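Local atomic coordinates of protein argonaute (Methanocaldococcus jannaschii, PDB entry 5G5S), a protein that uses short single-stranded DNA guides to bind complementary target DNA and slice it, and may defend the cell against invading genetic elements. Residues G472-N477 with S671-E676. Residues are numbered along the deposited sequence; the frame is centred on the assembly and turned at random.
Sequences GYMTNN and SALYGE
Asn477, near the start of helix 473-485, lies against Ala672 and Leu673 of the loop before helix 684-697. The methyl of Ala672 touches two oxygens of Asn477 from directions nearly at right angles: its CB is 3.5 Å from the backbone O and 3.7 Å from OD1. Ala672 O approaches the face of the Asn477 amide, 3.7 Å from CG. The first torsion of Asn477 (chi1 -71°) sets CG beside the backbone N and anti to the carbonyl carbon, which lets amide and backbone O meet Ala672 at different places. Leu673 packs on that backbone carbonyl with its branch point, CG, 3.8 Å from Asn477 O. The CD2 methyl of Leu673 reaches on to CG of Met474, 4.3 Å away, one turn back along the helix.

Two second-shell bonds each link helix and loop. Arg678 NH1, farther along the loop, donates to Asn477 OD1. Gln481 OE1, farther along the helix, accepts from the Leu673 backbone N. Gln481 and Ser671 both interact with guide DNA, and Leu673 also touches Gln459 of the site for its phosphorylated 5' end. The contact thus joins a Mid-domain helix to this loop near guide-binding residues. The loop fits Asn477 and Met474 by shape, while the flanking polar bonds set its position.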
loop_
_atom_site.group_PDB
_atom_site.type_symbol
_atom_site.label_atom_id
_atom_site.label_comp_id
_atom_site.label_asym_id
_atom_site.label_seq_id
_atom_site.Cartn_x
_atom_site.Cartn_y
_atom_site.Cartn_z
ATOM N N GLY A 472 -9.135 8.471 27.759
ATOM C CA GLY A 472 -8.952 9.552 26.792
ATOM C C GLY A 472 -8.109 9.195 25.578
ATOM O O GLY A 472 -7.755 10.078 24.793
ATOM N N TYR A 473 -7.797 7.887 25.422
ATOM C CA TYR A 473 -6.988 7.267 24.367
ATOM C C TYR A 473 -7.559 7.512 22.961
ATOM O O TYR A 473 -6.830 7.989 22.089
ATOM C CB TYR A 473 -6.824 5.756 24.659
ATOM C CG TYR A 473 -5.939 5.003 23.688
ATOM C CD1 TYR A 473 -4.571 4.870 23.916
ATOM C CD2 TYR A 473 -6.478 4.371 22.568
ATOM C CE1 TYR A 473 -3.753 4.168 23.032
ATOM C CE2 TYR A 473 -5.670 3.663 21.677
ATOM C CZ TYR A 473 -4.305 3.573 21.908
ATOM O OH TYR A 473 -3.506 2.889 21.026
ATOM N N MET A 474 -8.843 7.179 22.745
ATOM C CA MET A 474 -9.534 7.364 21.471
ATOM C C MET A 474 -9.738 8.835 21.142
ATOM O O MET A 474 -9.683 9.198 19.966
ATOM C CB MET A 474 -10.872 6.640 21.476
ATOM C CG MET A 474 -11.418 6.381 20.094
ATOM S SD MET A 474 -12.613 5.036 20.102
ATOM C CE MET A 474 -11.547 3.659 20.705
ATOM N N THR A 475 -9.983 9.680 22.170
ATOM C CA THR A 475 -10.159 11.122 22.000
ATOM C C THR A 475 -8.871 11.725 21.435
ATOM O O THR A 475 -8.928 12.496 20.475
ATOM C CB THR A 475 -10.622 11.768 23.306
ATOM O OG1 THR A 475 -11.854 11.168 23.699
ATOM C CG2 THR A 475 -10.815 13.267 23.173
ATOM N N ASN A 476 -7.719 11.333 22.018
ATOM C CA ASN A 476 -6.377 11.730 21.605
ATOM C C ASN A 476 -6.144 11.308 20.132
ATOM O O ASN A 476 -5.738 12.145 19.325
ATOM C CB ASN A 476 -5.332 11.104 22.547
ATOM C CG ASN A 476 -3.894 11.392 22.183
ATOM O OD1 ASN A 476 -3.369 12.480 22.436
ATOM N ND2 ASN A 476 -3.215 10.405 21.615
ATOM N N ASN A 477 -6.486 10.045 19.774
ATOM C CA ASN A 477 -6.341 9.525 18.413
ATOM C C ASN A 477 -7.270 10.193 17.412
ATOM O O ASN A 477 -6.898 10.358 16.254
ATOM C CB ASN A 477 -6.508 8.010 18.375
ATOM C CG ASN A 477 -5.363 7.252 18.991
ATOM O OD1 ASN A 477 -4.260 7.771 19.176
ATOM N ND2 ASN A 477 -5.601 5.993 19.304
ATOM N N SER A 671 -2.956 8.919 10.895
ATOM C CA SER A 671 -3.977 7.862 10.767
ATOM C C SER A 671 -4.011 7.058 12.085
ATOM O O SER A 671 -3.918 5.829 12.086
ATOM C CB SER A 671 -3.668 6.937 9.589
ATOM O OG SER A 671 -3.327 7.653 8.414
ATOM N N ALA A 672 -4.123 7.781 13.203
ATOM C CA ALA A 672 -4.131 7.250 14.558
ATOM C C ALA A 672 -5.322 6.331 14.868
ATOM O O ALA A 672 -5.202 5.453 15.724
ATOM C CB ALA A 672 -4.064 8.392 15.549
ATOM N N LEU A 673 -6.449 6.518 14.160
ATOM C CA LEU A 673 -7.673 5.727 14.337
ATOM C C LEU A 673 -7.678 4.422 13.530
ATOM O O LEU A 673 -8.426 3.506 13.875
ATOM C CB LEU A 673 -8.913 6.566 13.993
ATOM C CG LEU A 673 -9.256 7.733 14.915
ATOM C CD1 LEU A 673 -10.051 8.785 14.167
ATOM C CD2 LEU A 673 -10.011 7.255 16.166
ATOM N N TYR A 674 -6.849 4.337 12.466
ATOM C CA TYR A 674 -6.750 3.157 11.600
ATOM C C TYR A 674 -5.484 2.336 11.846
ATOM O O TYR A 674 -4.624 2.726 12.645
ATOM C CB TYR A 674 -6.796 3.551 10.108
ATOM C CG TYR A 674 -7.926 4.466 9.691
ATOM C CD1 TYR A 674 -9.231 4.244 10.127
ATOM C CD2 TYR A 674 -7.709 5.497 8.782
ATOM C CE1 TYR A 674 -10.279 5.076 9.731
ATOM C CE2 TYR A 674 -8.754 6.311 8.349
ATOM C CZ TYR A 674 -10.035 6.111 8.841
ATOM O OH TYR A 674 -11.062 6.928 8.431
ATOM N N GLY A 675 -5.399 1.209 11.132
ATOM C CA GLY A 675 -4.273 0.282 11.127
ATOM C C GLY A 675 -3.966 -0.415 12.433
ATOM O O GLY A 675 -4.781 -0.410 13.361
ATOM N N GLU A 676 -2.765 -1.029 12.493
ATOM C CA GLU A 676 -2.262 -1.780 13.642
ATOM C C GLU A 676 -1.397 -0.899 14.555
ATOM O O GLU A 676 -0.191 -0.730 14.319
ATOM C CB GLU A 676 -1.512 -3.042 13.181
#